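Local coordinates for DUF4847 domain-containing protein (Bacteroides vulgatus, PDB 4ZGF), which is of unknown function but binds calcium ions and belongs to a lipocalin-like family of the calycin clan, at residues I52-F66 with S69-A81. Numbering follows the deposited sequence.
With ACT (acetate ion), chain J.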
loop_
_atom_site.group_PDB
_atom_site.type_symbol
_atom_site.label_atom_id
_atom_site.label_comp_id
_atom_site.label_asym_id
_atom_site.label_seq_id
_atom_site.Cartn_x
_atom_site.Cartn_y
_atom_site.Cartn_z
ATOM N N ILE A 52 11.094 5.605 -5.751
ATOM C CA ILE A 52 10.972 5.737 -4.291
ATOM C C ILE A 52 9.944 4.741 -3.718
ATOM O O ILE A 52 10.240 3.951 -2.817
ATOM C CB ILE A 52 10.640 7.178 -3.883
ATOM C CG1 ILE A 52 11.849 8.084 -4.157
ATOM C CG2 ILE A 52 10.207 7.244 -2.425
ATOM C CD1 ILE A 52 11.563 9.563 -4.126
ATOM N N ILE A 53 8.716 4.773 -4.250
ATOM C CA ILE A 53 7.656 3.981 -3.605
ATOM C C ILE A 53 7.846 2.489 -3.845
ATOM O O ILE A 53 7.382 1.667 -3.056
ATOM C CB ILE A 53 6.233 4.432 -3.996
ATOM C CG1 ILE A 53 5.876 4.062 -5.433
ATOM C CG2 ILE A 53 6.054 5.900 -3.646
ATOM C CD1 ILE A 53 4.446 4.385 -5.835
ATOM N N HIS A 54 8.561 2.116 -4.924
ATOM C CA HIS A 54 8.852 0.712 -5.118
ATOM C C HIS A 54 9.737 0.127 -4.015
ATOM O O HIS A 54 9.734 -1.091 -3.809
ATOM C CB HIS A 54 9.489 0.458 -6.477
ATOM C CG HIS A 54 8.554 0.651 -7.612
ATOM N ND1 HIS A 54 9.030 0.836 -8.889
ATOM C CD2 HIS A 54 7.207 0.632 -7.706
ATOM C CE1 HIS A 54 8.022 0.928 -9.729
ATOM N NE2 HIS A 54 6.904 0.815 -9.052
ATOM N N GLY A 55 10.481 0.989 -3.317
ATOM C CA GLY A 55 11.238 0.561 -2.154
ATOM C C GLY A 55 10.412 0.340 -0.901
ATOM O O GLY A 55 10.963 -0.095 0.119
ATOM N N PHE A 56 9.120 0.640 -0.935
ATOM C CA PHE A 56 8.270 0.523 0.252
ATOM C C PHE A 56 7.716 -0.893 0.352
ATOM O O PHE A 56 7.151 -1.429 -0.603
ATOM C CB PHE A 56 7.099 1.511 0.193
ATOM C CG PHE A 56 7.451 2.972 0.266
ATOM C CD1 PHE A 56 8.742 3.448 0.307
ATOM C CD2 PHE A 56 6.422 3.907 0.318
ATOM C CE1 PHE A 56 8.999 4.805 0.375
ATOM C CE2 PHE A 56 6.691 5.252 0.419
ATOM C CZ PHE A 56 7.983 5.715 0.464
ATOM N N ASN A 57 7.863 -1.498 1.535
ATOM C CA ASN A 57 7.363 -2.851 1.737
ATOM C C ASN A 57 6.929 -3.025 3.199
ATOM O O ASN A 57 7.327 -2.261 4.088
ATOM C CB ASN A 57 8.391 -3.902 1.265
ATOM C CG ASN A 57 9.713 -3.822 1.974
ATOM O OD1 ASN A 57 9.873 -4.352 3.061
ATOM N ND2 ASN A 57 10.658 -3.134 1.399
ATOM N N ILE A 58 6.102 -4.039 3.399
ATOM C CA ILE A 58 5.545 -4.352 4.703
ATOM C C ILE A 58 5.381 -5.854 4.819
ATOM O O ILE A 58 5.032 -6.525 3.856
ATOM C CB ILE A 58 4.191 -3.580 4.916
ATOM C CG1 ILE A 58 3.656 -3.726 6.353
ATOM C CG2 ILE A 58 3.156 -3.967 3.881
ATOM C CD1 ILE A 58 2.562 -2.729 6.677
ATOM N N THR A 59 5.622 -6.376 6.028
ATOM C CA THR A 59 5.466 -7.784 6.320
ATOM C C THR A 59 4.576 -7.915 7.560
ATOM O O THR A 59 4.942 -7.478 8.652
ATOM C CB THR A 59 6.825 -8.457 6.544
ATOM O OG1 THR A 59 7.634 -8.267 5.374
ATOM C CG2 THR A 59 6.679 -9.930 6.803
ATOM N N PHE A 60 3.402 -8.514 7.346
ATOM C CA PHE A 60 2.482 -8.800 8.435
ATOM C C PHE A 60 2.801 -10.193 8.992
ATOM O O PHE A 60 2.905 -11.156 8.250
ATOM C CB PHE A 60 1.042 -8.813 7.899
ATOM C CG PHE A 60 0.587 -7.507 7.273
ATOM C CD1 PHE A 60 0.082 -6.475 8.060
ATOM C CD2 PHE A 60 0.636 -7.315 5.903
ATOM C CE1 PHE A 60 -0.312 -5.275 7.471
ATOM C CE2 PHE A 60 0.237 -6.132 5.326
ATOM C CZ PHE A 60 -0.251 -5.114 6.096
ATOM N N LYS A 61 2.921 -10.282 10.311
ATOM C CA LYS A 61 3.096 -11.559 11.000
ATOM C C LYS A 61 1.790 -12.043 11.574
ATOM O O LYS A 61 0.956 -11.247 11.980
ATOM C CB LYS A 61 4.163 -11.444 12.084
ATOM C CG LYS A 61 5.563 -11.342 11.561
ATOM C CD LYS A 61 6.587 -11.525 12.671
ATOM C CE LYS A 61 7.998 -11.448 12.125
ATOM N NZ LYS A 61 9.055 -11.799 13.102
ATOM N N ALA A 62 1.655 -13.373 11.671
ATOM C CA ALA A 62 0.435 -13.978 12.194
ATOM C C ALA A 62 0.199 -13.672 13.672
ATOM O O ALA A 62 -0.920 -13.861 14.165
ATOM C CB ALA A 62 0.428 -15.477 11.948
ATOM N N ASP A 63 1.218 -13.178 14.379
ATOM C CA ASP A 63 1.049 -12.742 15.766
ATOM C C ASP A 63 0.362 -11.378 15.914
ATOM O O ASP A 63 0.266 -10.876 17.021
ATOM C CB ASP A 63 2.372 -12.789 16.539
ATOM C CG ASP A 63 3.390 -11.772 16.096
ATOM O OD1 ASP A 63 3.090 -10.958 15.207
ATOM O OD2 ASP A 63 4.522 -11.809 16.678
ATOM N N GLY A 64 -0.066 -10.767 14.805
ATOM C CA GLY A 64 -0.731 -9.475 14.870
ATOM C C GLY A 64 0.195 -8.272 14.901
ATOM O O GLY A 64 -0.265 -7.171 15.149
ATOM N N THR A 65 1.476 -8.485 14.618
ATOM C CA THR A 65 2.434 -7.395 14.474
ATOM C C THR A 65 2.829 -7.237 13.023
ATOM O O THR A 65 2.670 -8.143 12.214
ATOM C CB THR A 65 3.691 -7.595 15.343
ATOM O OG1 THR A 65 4.466 -8.692 14.846
ATOM C CG2 THR A 65 3.326 -7.808 16.817
ATOM N N PHE A 66 3.364 -6.072 12.697
ATOM C CA PHE A 66 4.014 -5.866 11.386
ATOM C C PHE A 66 5.256 -5.026 11.556
ATOM O O PHE A 66 5.425 -4.254 12.515
ATOM C CB PHE A 66 3.059 -5.205 10.369
ATOM C CG PHE A 66 2.785 -3.736 10.604
ATOM C CD1 PHE A 66 3.633 -2.748 10.124
ATOM C CD2 PHE A 66 1.671 -3.330 11.312
ATOM C CE1 PHE A 66 3.380 -1.409 10.352
ATOM C CE2 PHE A 66 1.399 -1.975 11.541
ATOM C CZ PHE A 66 2.263 -1.026 11.056
ATOM N N SER A 69 9.429 -1.124 5.648
ATOM C CA SER A 69 10.536 -0.241 5.303
ATOM C C SER A 69 10.063 0.807 4.323
ATOM O O SER A 69 9.499 0.456 3.289
ATOM C CB SER A 69 11.647 -1.072 4.693
ATOM O OG SER A 69 12.793 -0.277 4.472
ATOM N N ILE A 70 10.288 2.082 4.666
ATOM C CA ILE A 70 9.955 3.208 3.794
ATOM C C ILE A 70 11.142 4.189 3.819
ATOM O O ILE A 70 12.247 3.805 4.227
ATOM C CB ILE A 70 8.585 3.837 4.147
ATOM C CG1 ILE A 70 8.582 4.469 5.552
ATOM C CG2 ILE A 70 7.453 2.815 4.038
ATOM C CD1 ILE A 70 7.260 5.135 5.926
ATOM N N GLN A 71 10.996 5.425 3.351
ATOM C CA GLN A 71 12.155 6.289 3.355
ATOM C C GLN A 71 12.617 6.498 4.794
ATOM O O GLN A 71 11.815 6.639 5.718
ATOM C CB GLN A 71 11.858 7.630 2.686
ATOM C CG GLN A 71 11.551 7.500 1.209
ATOM C CD GLN A 71 11.198 8.821 0.544
ATOM O OE1 GLN A 71 10.033 9.305 0.667
ATOM N NE2 GLN A 71 12.111 9.407 -0.178
ATOM N N ASN A 72 13.940 6.516 4.978
ATOM C CA ASN A 72 14.565 6.772 6.286
ATOM C C ASN A 72 14.486 5.680 7.321
ATOM O O ASN A 72 15.058 5.837 8.399
ATOM C CB ASN A 72 14.109 8.080 6.936
ATOM C CG ASN A 72 14.470 9.281 6.145
ATOM O OD1 ASN A 72 15.604 9.359 5.619
ATOM N ND2 ASN A 72 13.558 10.215 6.036
ATOM N N GLY A 73 13.829 4.603 7.056
ATOM C CA GLY A 73 13.823 3.539 8.057
ATOM C C GLY A 73 12.528 2.752 8.128
ATOM O O GLY A 73 11.639 2.746 7.263
ATOM N N THR A 74 12.393 2.107 9.251
ATOM C CA THR A 74 11.330 1.158 9.425
ATOM C C THR A 74 10.068 1.764 10.010
ATOM O O THR A 74 10.071 2.722 10.784
ATOM C CB THR A 74 11.739 -0.006 10.289
ATOM O OG1 THR A 74 12.080 0.482 11.577
ATOM C CG2 THR A 74 12.889 -0.757 9.660
ATOM N N ILE A 75 8.975 1.083 9.641
ATOM C CA ILE A 75 7.677 1.231 10.305
ATOM C C ILE A 75 7.444 -0.013 11.133
ATOM O O ILE A 75 7.898 -1.104 10.788
ATOM C CB ILE A 75 6.539 1.464 9.300
ATOM C CG1 ILE A 75 6.506 0.397 8.217
ATOM C CG2 ILE A 75 6.644 2.845 8.720
ATOM C CD1 ILE A 75 5.317 0.448 7.272
ATOM N N GLU A 76 6.695 0.140 12.231
ATOM C CA GLU A 76 6.288 -0.977 13.050
ATOM C C GLU A 76 4.890 -0.712 13.575
ATOM O O GLU A 76 4.498 0.440 13.754
ATOM C CB GLU A 76 7.210 -1.159 14.288
ATOM C CG GLU A 76 8.675 -1.360 13.940
ATOM C CD GLU A 76 9.575 -1.475 15.128
ATOM O OE1 GLU A 76 9.173 -1.141 16.241
ATOM O OE2 GLU A 76 10.737 -1.862 14.955
ATOM N N GLY A 77 4.184 -1.792 13.918
ATOM C CA GLY A 77 2.890 -1.649 14.566
ATOM C C GLY A 77 2.184 -2.967 14.693
ATOM O O GLY A 77 2.789 -4.030 14.705
ATOM N N THR A 78 0.864 -2.856 14.836
ATOM C CA THR A 78 0.007 -4.007 14.988
ATOM C C THR A 78 -1.109 -3.952 13.945
ATOM O O THR A 78 -1.365 -2.902 13.344
ATOM C CB THR A 78 -0.569 -4.105 16.416
ATOM O OG1 THR A 78 -1.424 -2.984 16.613
ATOM C CG2 THR A 78 0.550 -4.077 17.452
ATOM N N TRP A 79 -1.761 -5.092 13.759
ATOM C CA TRP A 79 -2.839 -5.183 12.801
ATOM C C TRP A 79 -3.794 -6.251 13.201
ATOM O O TRP A 79 -3.446 -7.260 13.824
ATOM C CB TRP A 79 -2.289 -5.460 11.372
ATOM C CG TRP A 79 -1.704 -6.820 11.213
ATOM C CD1 TRP A 79 -0.482 -7.240 11.651
ATOM C CD2 TRP A 79 -2.368 -7.995 10.692
ATOM N NE1 TRP A 79 -0.335 -8.600 11.416
ATOM C CE2 TRP A 79 -1.475 -9.079 10.835
ATOM C CE3 TRP A 79 -3.609 -8.220 10.096
ATOM C CZ2 TRP A 79 -1.802 -10.368 10.419
ATOM C CZ3 TRP A 79 -3.927 -9.512 9.690
ATOM C CH2 TRP A 79 -3.030 -10.566 9.860
ATOM N N GLN A 80 -5.046 -6.039 12.789
ATOM C CA GLN A 80 -6.130 -7.019 12.951
ATOM C C GLN A 80 -6.951 -7.028 11.671
ATOM O O GLN A 80 -7.095 -5.987 11.037
ATOM C CB GLN A 80 -6.996 -6.624 14.183
ATOM C CG GLN A 80 -6.251 -6.404 15.510
ATOM C CD GLN A 80 -5.611 -5.025 15.725
ATOM O OE1 GLN A 80 -6.175 -3.960 15.332
ATOM N NE2 GLN A 80 -4.417 -5.021 16.374
ATOM N N ALA A 81 -7.487 -8.176 11.271
ATOM C CA ALA A 81 -8.391 -8.240 10.144
ATOM C C ALA A 81 -9.502 -9.209 10.456
ATOM O O ALA A 81 -9.373 -10.113 11.290
ATOM C CB ALA A 81 -7.642 -8.631 8.878
HETATM C C ACT J . 12.058 1.192 -10.403
HETATM O O ACT J . 13.313 1.100 -10.562
HETATM O OXT ACT J . 11.654 1.069 -9.334
HETATM C CH3 ACT J . 11.131 1.444 -11.571
HETATM O O HOH W 1 12.609 0.922 1.927
#
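Two consecutive antiparallel hairpins share strand 65-70 here, which lies between strands 57-60 and 73-82. Asn57 pairs with Ser69 in the first hairpin and Phe66 with Gly77 in the second. The indole of Trp79 lies against the type I turn from Lys61 to Gly64. Its NE1 donates to Lys61 O at 3.0 Å, nearly in the indole plane, and more weakly to Thr65 O. Gly64 N reaches Lys61 O from the opposite face of that carbonyl. Phe60 turns its ring edge to the indole face, planes 70° apart, with CD1 3.6 Å from Trp79 CG. A leucine at Trp79 would probably take away the face that Phe60 leans on and leave Lys61 O with one donor fewer. Phe66 CG sits between its backbone N and carbonyl carbon (chi1 73°), which folds the ring flat over Gly77; Gly77 CA is 3.4 Å from Phe66 CE2, and a side chain there would clash. At the far end Ile70 CB packs on one face of Phe56, 3.9 Å from CD1, and Ile53 CA covers the other. Gln71 CD rests 3.5 Å from Ile52 CG2, while its OE1 is hydrogen-bonded to Thr99 OG1. The arrangement is an antiparallel beta meander, as in the curled sheets of calycin folds.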